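Suppressor protein MPT5 (Saccharomyces cerevisiae, PDB 5BZ1) binds sequence elements in the 3'-UTRs of target mRNAs through its Pumilio-homology domain, the part modelled here with RNA, and so regulates gene expression post-transcriptionally. Local coordinates at residues Thr99-Val109 with His143-Phe152; Ile313-Gln323 with Ser378-Ile388. All blocks are in the same frame, centred on the assembly; numbering follows the deposited sequence.

Contact 1: residues Thr99-Val109 with His143-Phe152; sequences TRSLQKIIDTV and HVIQKCIFKF. With nucleotides of chain B.
Gln103 and Val144 mark the closest backbone approach, CA to CA 5.7 Å, between helix segments 99-107 and 143-151, which run almost parallel (5°) with axes 9.4 Å apart. Packing is knobs-into-holes in both directions: Ile106 enters between Val144, Lys147, Cys148 and Lys151, while Val144 sits among Thr99, Leu102, Gln103 and Ile106. With its CG1 beside the backbone N (chi1 -68°), Ile106 reaches Cys148 SG with CD1 at 3.8 Å, and its CG2 meets Phe152 CZ. The Lys151 ammonium bonds Asp107 O from above the carbonyl plane, NZ to O 3.1 Å. These are the RNA-facing helices of Pumilio repeats 3 and 4, stacked side by side, Gln103 of repeat 3 meeting U7 of chain B and Gln146 of repeat 4 meeting U6 of chain B, each through NE2 to the base O4. Gln103 NE2, 2.9 Å from U7 O4, also donates to Thr99 OG1, which fixes the amide's rotation. On one side of U7 lies the His143 ring, with U7 C4 3.5 Å above the ring plane, offset toward its rim. On the other, the Arg100 guanidinium has U7 N3 over its centre and, across its opposite face, C6 of U9 of chain B toward the rim; Arg100 NH2 donates to U9 OP2 (3.0 Å, 160°). With an alanine here, U7 would probably lose its cover on that face, keeping only His143's, and the U9 phosphate its charged mate.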
loop_
_atom_site.group_PDB
_atom_site.type_symbol
_atom_site.label_atom_id
_atom_site.label_comp_id
_atom_site.label_asym_id
_atom_site.label_seq_id
_atom_site.Cartn_x
_atom_site.Cartn_y
_atom_site.Cartn_z
ATOM N N THR A 99 -20.481 -5.489 0.330
ATOM C CA THR A 99 -19.298 -4.732 0.725
ATOM C C THR A 99 -19.662 -3.391 1.367
ATOM O O THR A 99 -18.989 -2.951 2.293
ATOM C CB THR A 99 -18.309 -4.530 -0.455
ATOM O OG1 THR A 99 -17.099 -3.928 0.019
ATOM C CG2 THR A 99 -18.914 -3.647 -1.547
ATOM N N ARG A 100 -20.735 -2.759 0.892
ATOM C CA ARG A 100 -21.176 -1.483 1.451
ATOM C C ARG A 100 -21.719 -1.692 2.866
ATOM O O ARG A 100 -21.424 -0.916 3.778
ATOM C CB ARG A 100 -22.255 -0.845 0.571
ATOM C CG ARG A 100 -21.893 -0.716 -0.910
ATOM C CD ARG A 100 -20.737 0.249 -1.143
ATOM N NE ARG A 100 -20.509 0.479 -2.570
ATOM C CZ ARG A 100 -20.558 1.672 -3.158
ATOM N NH1 ARG A 100 -20.808 2.759 -2.442
ATOM N NH2 ARG A 100 -20.345 1.780 -4.462
ATOM N N SER A 101 -22.514 -2.746 3.036
ATOM C CA SER A 101 -23.052 -3.114 4.341
ATOM C C SER A 101 -21.938 -3.402 5.348
ATOM O O SER A 101 -21.955 -2.891 6.465
ATOM C CB SER A 101 -23.955 -4.343 4.214
ATOM O OG SER A 101 -25.062 -4.094 3.373
ATOM N N LEU A 102 -20.971 -4.223 4.944
ATOM C CA LEU A 102 -19.909 -4.661 5.845
ATOM C C LEU A 102 -18.951 -3.528 6.223
ATOM O O LEU A 102 -18.498 -3.451 7.371
ATOM C CB LEU A 102 -19.150 -5.851 5.247
ATOM C CG LEU A 102 -18.165 -6.556 6.178
ATOM C CD1 LEU A 102 -18.829 -6.819 7.515
ATOM C CD2 LEU A 102 -17.683 -7.861 5.568
ATOM N N GLN A 103 -18.649 -2.652 5.266
ATOM C CA GLN A 103 -17.828 -1.475 5.543
ATOM C C GLN A 103 -18.470 -0.622 6.635
ATOM O O GLN A 103 -17.788 -0.143 7.543
ATOM C CB GLN A 103 -17.640 -0.630 4.280
ATOM C CG GLN A 103 -16.685 -1.205 3.242
ATOM C CD GLN A 103 -16.750 -0.451 1.927
ATOM O OE1 GLN A 103 -16.520 0.758 1.880
ATOM N NE2 GLN A 103 -17.077 -1.162 0.849
ATOM N N LYS A 104 -19.783 -0.433 6.537
ATOM C CA LYS A 104 -20.519 0.362 7.517
ATOM C C LYS A 104 -20.517 -0.315 8.887
ATOM O O LYS A 104 -20.334 0.341 9.914
ATOM C CB LYS A 104 -21.959 0.599 7.052
ATOM C CG LYS A 104 -22.752 1.538 7.955
ATOM C CD LYS A 104 -22.049 2.886 8.099
ATOM C CE LYS A 104 -22.790 3.818 9.056
ATOM N NZ LYS A 104 -24.073 4.313 8.496
ATOM N N ILE A 105 -20.717 -1.631 8.890
ATOM C CA ILE A 105 -20.714 -2.408 10.127
ATOM C C ILE A 105 -19.371 -2.290 10.850
ATOM O O ILE A 105 -19.328 -1.979 12.043
ATOM C CB ILE A 105 -21.051 -3.889 9.860
ATOM C CG1 ILE A 105 -22.519 -4.028 9.448
ATOM C CG2 ILE A 105 -20.772 -4.741 11.091
ATOM C CD1 ILE A 105 -22.909 -5.426 8.999
ATOM N N ILE A 106 -18.284 -2.535 10.122
ATOM C CA ILE A 106 -16.937 -2.372 10.662
ATOM C C ILE A 106 -16.728 -0.949 11.172
ATOM O O ILE A 106 -16.148 -0.738 12.238
ATOM C CB ILE A 106 -15.861 -2.692 9.595
ATOM C CG1 ILE A 106 -15.883 -4.178 9.243
ATOM C CG2 ILE A 106 -14.468 -2.289 10.076
ATOM C CD1 ILE A 106 -15.145 -4.511 7.962
ATOM N N ASP A 107 -17.212 0.026 10.409
ATOM C CA ASP A 107 -16.999 1.436 10.726
ATOM C C ASP A 107 -17.697 1.863 12.016
ATOM O O ASP A 107 -17.323 2.870 12.623
ATOM C CB ASP A 107 -17.477 2.313 9.569
ATOM C CG ASP A 107 -16.879 3.704 9.603
ATOM O OD1 ASP A 107 -15.642 3.822 9.737
ATOM O OD2 ASP A 107 -17.646 4.684 9.497
ATOM N N THR A 108 -18.701 1.094 12.434
ATOM C CA THR A 108 -19.495 1.442 13.611
ATOM C C THR A 108 -19.504 0.378 14.711
ATOM O O THR A 108 -20.472 0.289 15.468
ATOM C CB THR A 108 -20.962 1.754 13.231
ATOM O OG1 THR A 108 -21.558 0.604 12.616
ATOM C CG2 THR A 108 -21.028 2.930 12.271
ATOM N N VAL A 109 -18.445 -0.426 14.801
ATOM C CA VAL A 109 -18.350 -1.407 15.888
ATOM C C VAL A 109 -18.340 -0.712 17.250
ATOM O O VAL A 109 -17.758 0.364 17.398
ATOM C CB VAL A 109 -17.113 -2.323 15.767
ATOM C CG1 VAL A 109 -17.287 -3.315 14.629
ATOM C CG2 VAL A 109 -15.841 -1.500 15.585
ATOM N N HIS A 143 -12.083 -3.133 -0.513
ATOM C CA HIS A 143 -12.557 -2.026 0.311
ATOM C C HIS A 143 -12.826 -2.478 1.747
ATOM O O HIS A 143 -12.616 -1.715 2.698
ATOM C CB HIS A 143 -13.816 -1.397 -0.299
ATOM C CG HIS A 143 -13.595 -0.783 -1.644
ATOM N ND1 HIS A 143 -12.885 0.390 -1.822
ATOM C CD2 HIS A 143 -13.990 -1.165 -2.880
ATOM C CE1 HIS A 143 -12.850 0.693 -3.102
ATOM N NE2 HIS A 143 -13.517 -0.239 -3.772
ATOM N N VAL A 144 -13.299 -3.713 1.896
ATOM C CA VAL A 144 -13.512 -4.299 3.215
ATOM C C VAL A 144 -12.177 -4.528 3.933
ATOM O O VAL A 144 -12.038 -4.216 5.118
ATOM C CB VAL A 144 -14.310 -5.618 3.129
ATOM C CG1 VAL A 144 -14.342 -6.323 4.483
ATOM C CG2 VAL A 144 -15.731 -5.354 2.629
ATOM N N ILE A 145 -11.196 -5.073 3.215
ATOM C CA ILE A 145 -9.870 -5.286 3.793
ATOM C C ILE A 145 -9.266 -3.950 4.230
ATOM O O ILE A 145 -8.711 -3.838 5.324
ATOM C CB ILE A 145 -8.910 -6.000 2.815
ATOM C CG1 ILE A 145 -9.476 -7.355 2.390
ATOM C CG2 ILE A 145 -7.534 -6.178 3.451
ATOM C CD1 ILE A 145 -9.739 -8.303 3.558
ATOM N N GLN A 146 -9.389 -2.935 3.378
ATOM C CA GLN A 146 -8.864 -1.612 3.702
ATOM C C GLN A 146 -9.567 -1.004 4.915
ATOM O O GLN A 146 -8.938 -0.330 5.729
ATOM C CB GLN A 146 -8.963 -0.669 2.498
ATOM C CG GLN A 146 -7.980 -0.984 1.372
ATOM C CD GLN A 146 -8.016 0.046 0.258
ATOM O OE1 GLN A 146 -7.827 1.239 0.495
ATOM N NE2 GLN A 146 -8.260 -0.412 -0.965
ATOM N N LYS A 147 -10.869 -1.242 5.032
ATOM C CA LYS A 147 -11.622 -0.739 6.173
ATOM C C LYS A 147 -11.117 -1.385 7.468
ATOM O O LYS A 147 -10.937 -0.700 8.474
ATOM C CB LYS A 147 -13.125 -0.980 5.983
ATOM C CG LYS A 147 -14.000 -0.369 7.061
ATOM C CD LYS A 147 -13.930 1.156 7.075
ATOM C CE LYS A 147 -14.671 1.771 5.895
ATOM N NZ LYS A 147 -14.780 3.257 6.006
ATOM N N CYS A 148 -10.876 -2.696 7.433
ATOM C CA CYS A 148 -10.297 -3.406 8.576
ATOM C C CYS A 148 -8.952 -2.797 8.965
ATOM O O CYS A 148 -8.660 -2.590 10.144
ATOM C CB CYS A 148 -10.084 -4.884 8.246
ATOM S SG CYS A 148 -11.586 -5.856 8.030
ATOM N N ILE A 149 -8.142 -2.510 7.952
ATOM C CA ILE A 149 -6.792 -2.002 8.145
ATOM C C ILE A 149 -6.783 -0.655 8.870
ATOM O O ILE A 149 -5.916 -0.401 9.708
ATOM C CB ILE A 149 -6.050 -1.910 6.790
ATOM C CG1 ILE A 149 -5.649 -3.306 6.308
ATOM C CG2 ILE A 149 -4.821 -1.028 6.891
ATOM C CD1 ILE A 149 -5.060 -3.332 4.903
ATOM N N PHE A 150 -7.757 0.198 8.567
ATOM C CA PHE A 150 -7.807 1.525 9.174
ATOM C C PHE A 150 -8.635 1.602 10.456
ATOM O O PHE A 150 -8.449 2.515 11.261
ATOM C CB PHE A 150 -8.301 2.561 8.163
ATOM C CG PHE A 150 -7.296 2.883 7.092
ATOM C CD1 PHE A 150 -6.158 3.622 7.390
ATOM C CD2 PHE A 150 -7.487 2.448 5.787
ATOM C CE1 PHE A 150 -5.226 3.921 6.407
ATOM C CE2 PHE A 150 -6.563 2.742 4.801
ATOM C CZ PHE A 150 -5.431 3.479 5.110
ATOM N N LYS A 151 -9.542 0.647 10.644
ATOM C CA LYS A 151 -10.432 0.659 11.807
ATOM C C LYS A 151 -9.905 -0.194 12.970
ATOM O O LYS A 151 -10.050 0.177 14.136
ATOM C CB LYS A 151 -11.834 0.185 11.401
ATOM C CG LYS A 151 -12.872 0.217 12.519
ATOM C CD LYS A 151 -13.220 1.650 12.928
ATOM C CE LYS A 151 -14.343 1.668 13.963
ATOM N NZ LYS A 151 -14.714 3.053 14.361
ATOM N N PHE A 152 -9.293 -1.332 12.651
ATOM C CA PHE A 152 -8.877 -2.290 13.675
ATOM C C PHE A 152 -7.426 -2.099 14.108
ATOM O O PHE A 152 -6.615 -1.531 13.372
ATOM C CB PHE A 152 -9.061 -3.725 13.175
ATOM C CG PHE A 152 -10.492 -4.102 12.893
ATOM C CD1 PHE A 152 -11.548 -3.373 13.434
ATOM C CD2 PHE A 152 -10.780 -5.201 12.093
ATOM C CE1 PHE A 152 -12.869 -3.728 13.170
ATOM C CE2 PHE A 152 -12.095 -5.564 11.827
ATOM C CZ PHE A 152 -13.141 -4.827 12.365
ATOM P P U B 7 -15.124 1.277 -10.140
ATOM O OP1 U B 7 -15.813 -0.001 -10.470
ATOM O OP2 U B 7 -14.885 2.262 -11.229
ATOM O "O5'" U B 7 -15.940 1.993 -8.967
ATOM C "C5'" U B 7 -17.231 2.555 -9.199
ATOM C "C4'" U B 7 -17.561 3.656 -8.214
ATOM O "O4'" U B 7 -18.051 3.072 -6.974
ATOM C "C3'" U B 7 -16.394 4.568 -7.824
ATOM O "O3'" U B 7 -16.885 5.892 -7.589
ATOM C "C2'" U B 7 -15.937 3.963 -6.500
ATOM O "O2'" U B 7 -15.220 4.842 -5.661
ATOM C "C1'" U B 7 -17.274 3.548 -5.891
ATOM N N1 U B 7 -17.193 2.495 -4.867
ATOM C C2 U B 7 -17.316 2.887 -3.542
ATOM O O2 U B 7 -17.462 4.052 -3.207
ATOM N N3 U B 7 -17.249 1.874 -2.616
ATOM C C4 U B 7 -17.087 0.529 -2.878
ATOM O O4 U B 7 -17.048 -0.261 -1.932
ATOM C C5 U B 7 -16.979 0.203 -4.274
ATOM C C6 U B 7 -17.038 1.170 -5.202
ATOM P P U B 6 -10.135 5.409 -9.810
ATOM O OP1 U B 6 -9.834 5.638 -11.249
ATOM O OP2 U B 6 -10.814 6.476 -9.019
ATOM O "O5'" U B 6 -11.003 4.079 -9.665
ATOM C "C5'" U B 6 -10.735 2.930 -10.463
ATOM C "C4'" U B 6 -11.458 1.710 -9.946
ATOM O "O4'" U B 6 -10.597 0.994 -9.016
ATOM C "C3'" U B 6 -12.764 1.985 -9.197
ATOM O "O3'" U B 6 -13.697 0.939 -9.471
ATOM C "C2'" U B 6 -12.334 1.908 -7.733
ATOM O "O2'" U B 6 -13.372 1.589 -6.826
ATOM C "C1'" U B 6 -11.276 0.812 -7.787
ATOM N N1 U B 6 -10.299 0.855 -6.686
ATOM C C2 U B 6 -10.396 -0.136 -5.724
ATOM O O2 U B 6 -11.247 -1.008 -5.775
ATOM N N3 U B 6 -9.473 -0.067 -4.701
ATOM C C4 U B 6 -8.476 0.880 -4.556
ATOM O O4 U B 6 -7.717 0.816 -3.584
ATOM C C5 U B 6 -8.444 1.868 -5.598
ATOM C C6 U B 6 -9.331 1.830 -6.606
ATOM P P U B 9 -22.408 5.048 -5.611
ATOM O OP1 U B 9 -22.712 5.669 -4.295
ATOM O OP2 U B 9 -21.132 4.315 -5.799
ATOM O "O5'" U B 9 -23.607 4.061 -5.968
ATOM C "C5'" U B 9 -23.572 3.223 -7.115
ATOM C "C4'" U B 9 -24.525 2.069 -6.952
ATOM O "O4'" U B 9 -24.062 1.221 -5.872
ATOM C "C3'" U B 9 -25.939 2.459 -6.554
ATOM O "O3'" U B 9 -26.734 2.797 -7.678
ATOM C "C2'" U B 9 -26.439 1.235 -5.793
ATOM O "O2'" U B 9 -26.924 0.240 -6.685
ATOM C "C1'" U B 9 -25.155 0.722 -5.137
ATOM N N1 U B 9 -25.006 1.149 -3.725
ATOM C C2 U B 9 -25.672 0.422 -2.750
ATOM O O2 U B 9 -26.391 -0.529 -3.009
ATOM N N3 U B 9 -25.482 0.855 -1.459
ATOM C C4 U B 9 -24.699 1.917 -1.055
ATOM O O4 U B 9 -24.630 2.186 0.147
ATOM C C5 U B 9 -24.034 2.612 -2.119
ATOM C C6 U B 9 -24.196 2.213 -3.387
HETATM O O HOH W 1 -16.995 2.441 16.006
#

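Contact 2: residues Ile313-Gln323 with Ser378-Ile388; sequences IRDNFGNYALQ and SIKTTSYAKKI. With nucleotides of chain B.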
loop_
_atom_site.group_PDB
_atom_site.type_symbol
_atom_site.label_atom_id
_atom_site.label_comp_id
_atom_site.label_asym_id
_atom_site.label_seq_id
_atom_site.Cartn_x
_atom_site.Cartn_y
_atom_site.Cartn_z
ATOM N N ILE A 313 23.686 6.326 -20.992
ATOM C CA ILE A 313 23.481 7.678 -21.509
ATOM C C ILE A 313 22.612 7.668 -22.767
ATOM O O ILE A 313 22.032 8.686 -23.151
ATOM C CB ILE A 313 24.836 8.370 -21.806
ATOM C CG1 ILE A 313 24.673 9.889 -21.849
ATOM C CG2 ILE A 313 25.457 7.845 -23.104
ATOM C CD1 ILE A 313 25.964 10.635 -22.134
ATOM N N ARG A 314 22.518 6.493 -23.383
ATOM C CA ARG A 314 21.882 6.317 -24.680
ATOM C C ARG A 314 20.493 5.692 -24.544
ATOM O O ARG A 314 19.684 5.734 -25.474
ATOM C CB ARG A 314 22.770 5.411 -25.531
ATOM C CG ARG A 314 22.925 5.817 -26.976
ATOM C CD ARG A 314 24.098 5.069 -27.603
ATOM N NE ARG A 314 25.368 5.405 -26.962
ATOM C CZ ARG A 314 26.158 6.402 -27.350
ATOM N NH1 ARG A 314 25.812 7.164 -28.380
ATOM N NH2 ARG A 314 27.296 6.639 -26.710
ATOM N N ASP A 315 20.219 5.112 -23.379
ATOM C CA ASP A 315 18.990 4.350 -23.181
ATOM C C ASP A 315 17.790 5.228 -22.816
ATOM O O ASP A 315 17.930 6.211 -22.082
ATOM C CB ASP A 315 19.205 3.273 -22.119
ATOM C CG ASP A 315 18.002 2.368 -21.959
ATOM O OD1 ASP A 315 17.894 1.386 -22.723
ATOM O OD2 ASP A 315 17.168 2.637 -21.067
ATOM N N ASN A 316 16.618 4.862 -23.334
ATOM C CA ASN A 316 15.385 5.617 -23.115
ATOM C C ASN A 316 15.028 5.806 -21.642
ATOM O O ASN A 316 14.391 6.795 -21.272
ATOM C CB ASN A 316 14.211 4.940 -23.833
ATOM C CG ASN A 316 14.282 5.078 -25.340
ATOM O OD1 ASN A 316 14.797 6.066 -25.862
ATOM N ND2 ASN A 316 13.758 4.085 -26.052
ATOM N N PHE A 317 15.426 4.848 -20.812
ATOM C CA PHE A 317 15.127 4.903 -19.391
ATOM C C PHE A 317 16.388 5.084 -18.555
ATOM O O PHE A 317 16.375 5.797 -17.549
ATOM C CB PHE A 317 14.368 3.644 -18.959
ATOM C CG PHE A 317 13.059 3.454 -19.675
ATOM C CD1 PHE A 317 12.055 4.410 -19.572
ATOM C CD2 PHE A 317 12.833 2.325 -20.454
ATOM C CE1 PHE A 317 10.843 4.245 -20.234
ATOM C CE2 PHE A 317 11.626 2.149 -21.116
ATOM C CZ PHE A 317 10.629 3.111 -21.006
ATOM N N GLY A 318 17.474 4.446 -18.985
ATOM C CA GLY A 318 18.745 4.503 -18.281
ATOM C C GLY A 318 19.299 5.904 -18.094
ATOM O O GLY A 318 19.988 6.177 -17.108
ATOM N N ASN A 319 18.998 6.798 -19.031
ATOM C CA ASN A 319 19.497 8.164 -18.957
ATOM C C ASN A 319 18.966 8.906 -17.729
ATOM O O ASN A 319 19.630 9.798 -17.201
ATOM C CB ASN A 319 19.185 8.934 -20.245
ATOM C CG ASN A 319 17.744 9.413 -20.314
ATOM O OD1 ASN A 319 17.419 10.505 -19.844
ATOM N ND2 ASN A 319 16.875 8.601 -20.912
ATOM N N TYR A 320 17.773 8.525 -17.274
ATOM C CA TYR A 320 17.180 9.126 -16.082
ATOM C C TYR A 320 17.957 8.739 -14.822
ATOM O O TYR A 320 18.245 9.581 -13.972
ATOM C CB TYR A 320 15.713 8.705 -15.936
ATOM C CG TYR A 320 14.775 9.337 -16.943
ATOM C CD1 TYR A 320 14.366 10.658 -16.806
ATOM C CD2 TYR A 320 14.289 8.609 -18.022
ATOM C CE1 TYR A 320 13.504 11.240 -17.724
ATOM C CE2 TYR A 320 13.432 9.181 -18.944
ATOM C CZ TYR A 320 13.042 10.494 -18.790
ATOM O OH TYR A 320 12.186 11.061 -19.705
ATOM N N ALA A 321 18.276 7.456 -14.699
ATOM C CA ALA A 321 19.067 6.979 -13.570
ATOM C C ALA A 321 20.456 7.620 -13.578
ATOM O O ALA A 321 20.993 7.973 -12.525
ATOM C CB ALA A 321 19.175 5.466 -13.600
ATOM N N LEU A 322 21.032 7.766 -14.769
ATOM C CA LEU A 322 22.335 8.411 -14.912
ATOM C C LEU A 322 22.275 9.869 -14.467
ATOM O O LEU A 322 23.122 10.323 -13.694
ATOM C CB LEU A 322 22.824 8.328 -16.357
ATOM C CG LEU A 322 24.127 9.070 -16.666
ATOM C CD1 LEU A 322 25.293 8.468 -15.903
ATOM C CD2 LEU A 322 24.420 9.075 -18.160
ATOM N N GLN A 323 21.271 10.594 -14.959
ATOM C CA GLN A 323 21.080 11.998 -14.603
ATOM C C GLN A 323 20.876 12.201 -13.100
ATOM O O GLN A 323 21.345 13.185 -12.529
ATOM C CB GLN A 323 19.901 12.596 -15.378
ATOM C CG GLN A 323 20.196 12.896 -16.846
ATOM C CD GLN A 323 19.035 13.573 -17.542
ATOM O OE1 GLN A 323 18.669 14.702 -17.210
ATOM N NE2 GLN A 323 18.441 12.883 -18.510
ATOM N N SER A 378 28.297 12.256 -29.000
ATOM C CA SER A 378 27.842 10.958 -29.498
ATOM C C SER A 378 26.338 10.736 -29.301
ATOM O O SER A 378 25.782 9.756 -29.801
ATOM C CB SER A 378 28.633 9.816 -28.851
ATOM O OG SER A 378 28.366 9.720 -27.464
ATOM N N ILE A 379 25.691 11.650 -28.579
ATOM C CA ILE A 379 24.251 11.580 -28.334
ATOM C C ILE A 379 23.533 12.863 -28.769
ATOM O O ILE A 379 22.424 13.154 -28.309
ATOM C CB ILE A 379 23.942 11.325 -26.844
ATOM C CG1 ILE A 379 24.417 12.502 -25.989
ATOM C CG2 ILE A 379 24.589 10.030 -26.380
ATOM C CD1 ILE A 379 23.704 12.620 -24.644
ATOM N N LYS A 380 24.180 13.618 -29.655
ATOM C CA LYS A 380 23.664 14.891 -30.167
ATOM C C LYS A 380 22.219 14.801 -30.669
ATOM O O LYS A 380 21.446 15.755 -30.543
ATOM C CB LYS A 380 24.579 15.400 -31.285
ATOM C CG LYS A 380 24.115 16.678 -31.968
ATOM C CD LYS A 380 24.876 16.917 -33.266
ATOM C CE LYS A 380 24.179 17.953 -34.138
ATOM N NZ LYS A 380 24.081 19.283 -33.476
ATOM N N THR A 381 21.865 13.646 -31.225
ATOM C CA THR A 381 20.522 13.398 -31.745
ATOM C C THR A 381 19.426 13.473 -30.680
ATOM O O THR A 381 18.396 14.116 -30.890
ATOM C CB THR A 381 20.435 12.018 -32.424
ATOM O OG1 THR A 381 21.068 11.034 -31.595
ATOM C CG2 THR A 381 21.124 12.043 -33.781
ATOM N N THR A 382 19.656 12.810 -29.547
ATOM C CA THR A 382 18.661 12.681 -28.473
ATOM C C THR A 382 18.076 14.016 -28.008
ATOM O O THR A 382 18.698 15.065 -28.175
ATOM C CB THR A 382 19.246 11.940 -27.248
ATOM O OG1 THR A 382 20.147 12.802 -26.539
ATOM C CG2 THR A 382 19.989 10.690 -27.686
ATOM N N SER A 383 16.882 13.968 -27.422
ATOM C CA SER A 383 16.180 15.177 -26.996
ATOM C C SER A 383 16.621 15.647 -25.612
ATOM O O SER A 383 16.294 16.760 -25.194
ATOM C CB SER A 383 14.666 14.948 -27.001
ATOM O OG SER A 383 14.274 14.099 -25.935
ATOM N N TYR A 384 17.368 14.800 -24.908
ATOM C CA TYR A 384 17.766 15.091 -23.533
ATOM C C TYR A 384 19.253 15.402 -23.384
ATOM O O TYR A 384 19.767 15.459 -22.268
ATOM C CB TYR A 384 17.378 13.934 -22.608
ATOM C CG TYR A 384 17.903 12.578 -23.035
ATOM C CD1 TYR A 384 19.194 12.177 -22.713
ATOM C CD2 TYR A 384 17.097 11.691 -23.737
ATOM C CE1 TYR A 384 19.671 10.941 -23.092
ATOM C CE2 TYR A 384 17.566 10.450 -24.119
ATOM C CZ TYR A 384 18.855 10.082 -23.793
ATOM O OH TYR A 384 19.333 8.850 -24.169
ATOM N N ALA A 385 19.941 15.601 -24.507
ATOM C CA ALA A 385 21.371 15.895 -24.485
ATOM C C ALA A 385 21.664 17.165 -23.691
ATOM O O ALA A 385 22.609 17.210 -22.900
ATOM C CB ALA A 385 21.913 16.019 -25.901
ATOM N N LYS A 386 20.849 18.194 -23.916
ATOM C CA LYS A 386 21.023 19.486 -23.257
ATOM C C LYS A 386 20.864 19.396 -21.738
ATOM O O LYS A 386 21.505 20.146 -20.998
ATOM C CB LYS A 386 20.047 20.521 -23.830
ATOM C CG LYS A 386 18.574 20.158 -23.646
ATOM C CD LYS A 386 17.653 21.204 -24.270
ATOM C CE LYS A 386 16.212 20.710 -24.296
ATOM N NZ LYS A 386 15.305 21.644 -25.023
ATOM N N LYS A 387 20.011 18.481 -21.279
ATOM C CA LYS A 387 19.806 18.273 -19.847
ATOM C C LYS A 387 21.066 17.708 -19.193
ATOM O O LYS A 387 21.479 18.152 -18.121
ATOM C CB LYS A 387 18.623 17.334 -19.602
ATOM C CG LYS A 387 17.281 17.867 -20.087
ATOM C CD LYS A 387 16.135 16.970 -19.626
ATOM C CE LYS A 387 16.080 16.880 -18.107
ATOM N NZ LYS A 387 15.162 15.802 -17.628
ATOM N N ILE A 388 21.671 16.723 -19.847
ATOM C CA ILE A 388 22.909 16.119 -19.366
ATOM C C ILE A 388 24.058 17.132 -19.423
ATOM O O ILE A 388 24.914 17.163 -18.538
ATOM C CB ILE A 388 23.254 14.847 -20.170
ATOM C CG1 ILE A 388 22.144 13.803 -20.010
ATOM C CG2 ILE A 388 24.588 14.266 -19.736
ATOM C CD1 ILE A 388 22.450 12.461 -20.653
ATOM O "O5'" U B 1 10.461 14.769 -23.309
ATOM C "C5'" U B 1 10.273 13.990 -24.482
ATOM C "C4'" U B 1 10.746 12.572 -24.285
ATOM O "O4'" U B 1 12.195 12.539 -24.217
ATOM C "C3'" U B 1 10.298 11.891 -23.001
ATOM O "O3'" U B 1 8.977 11.383 -23.085
ATOM C "C2'" U B 1 11.362 10.815 -22.803
ATOM O "O2'" U B 1 11.098 9.679 -23.615
ATOM C "C1'" U B 1 12.614 11.515 -23.343
ATOM N N1 U B 1 13.439 12.114 -22.267
ATOM C C2 U B 1 14.414 11.309 -21.694
ATOM O O2 U B 1 14.602 10.153 -22.039
ATOM N N3 U B 1 15.155 11.903 -20.700
ATOM C C4 U B 1 15.020 13.194 -20.230
ATOM O O4 U B 1 15.768 13.578 -19.328
ATOM C C5 U B 1 13.995 13.964 -20.875
ATOM C C6 U B 1 13.254 13.417 -21.850
ATOM P P G B 2 8.008 11.410 -21.801
ATOM O OP1 G B 2 6.615 11.237 -22.273
ATOM O OP2 G B 2 8.371 12.586 -20.969
ATOM O "O5'" G B 2 8.414 10.104 -20.992
ATOM C "C5'" G B 2 8.471 8.840 -21.632
ATOM C "C4'" G B 2 8.585 7.734 -20.620
ATOM O "O4'" G B 2 9.847 7.844 -19.920
ATOM C "C3'" G B 2 7.547 7.755 -19.513
ATOM O "O3'" G B 2 6.310 7.198 -19.917
ATOM C "C2'" G B 2 8.238 6.987 -18.393
ATOM O "O2'" G B 2 8.135 5.584 -18.595
ATOM C "C1'" G B 2 9.699 7.405 -18.588
ATOM N N9 G B 2 10.095 8.500 -17.681
ATOM C C8 G B 2 9.738 9.829 -17.732
ATOM N N7 G B 2 10.268 10.526 -16.763
ATOM C C5 G B 2 11.012 9.613 -16.025
ATOM C C6 G B 2 11.804 9.785 -14.860
ATOM O O6 G B 2 12.022 10.816 -14.217
ATOM N N1 G B 2 12.380 8.586 -14.460
ATOM C C2 G B 2 12.212 7.381 -15.098
ATOM N N2 G B 2 12.848 6.329 -14.564
ATOM N N3 G B 2 11.476 7.206 -16.180
ATOM C C4 G B 2 10.909 8.358 -16.584
HETATM O O HOH W 2 17.331 7.645 -25.720
#
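Tyr384 lays its ring against Asn319, whose CG stands 3.6 Å above the centre of one face. The tyrosine hydroxyl donates to Ile313 O (OH to O 2.9 Å) and accepts from a water that also donates to Asn316 OD1. Asn319 is held on both sides of its amide: ND2 donates to Asp315 O in the carbonyl plane and to O2 of U1 of chain B, while OD1 accepts a hydrogen bond from N3 of U1 at 2.8 Å. O4 of the same base receives two donors, Gln323 NE2 and Lys387 NZ, each at 2.9 Å; Gln323 OE1 is in turn satisfied by Lys391. Asp315 OD2 caps the start of helix 318-326 by accepting from Phe317 N and Gly318 N. Farther out, Arg314 makes weak bonds to Ser378 O and OG, its firmer partner being Asn310, while Ser378 OG bonds Leu375 O. Between these polar groups Ile313 CG1 packs on Ile388 CD1 at 3.6 Å. The Tyr320 ring lies between U1 and G2 of chain B. An asparagine and a glutamine one turn apart on a Pumilio helix, with an aromatic residue stacking between bases, form the uracil-recognition arrangement typical of PUF repeats, here in repeat 8.

In the fold
Reading from the N terminus, contact 1 comes first: helix 98-107 of repeat 3 and helix 141-151 of repeat 4 close a loop of 33 residues that includes helices 112-121 and 129-137. Repeats 5 to 7 follow before contact 2 opens in repeat 8, where 313-323 meets 378-388 across 54 intervening residues, among them helix 354-375 and an unmodelled stretch, 336-352. The two loops are in series, neither nesting nor crossing. Contact 1 joins neighbouring repeats, whereas contact 2 ties the last repeat to the C-terminal helix 385-398. Their centres lie about 48 Å apart on opposite sides of the chain's centre, linked by the bound RNA, U1 of chain B at contact 2 and U6, U7 and U9 of chain B at contact 1.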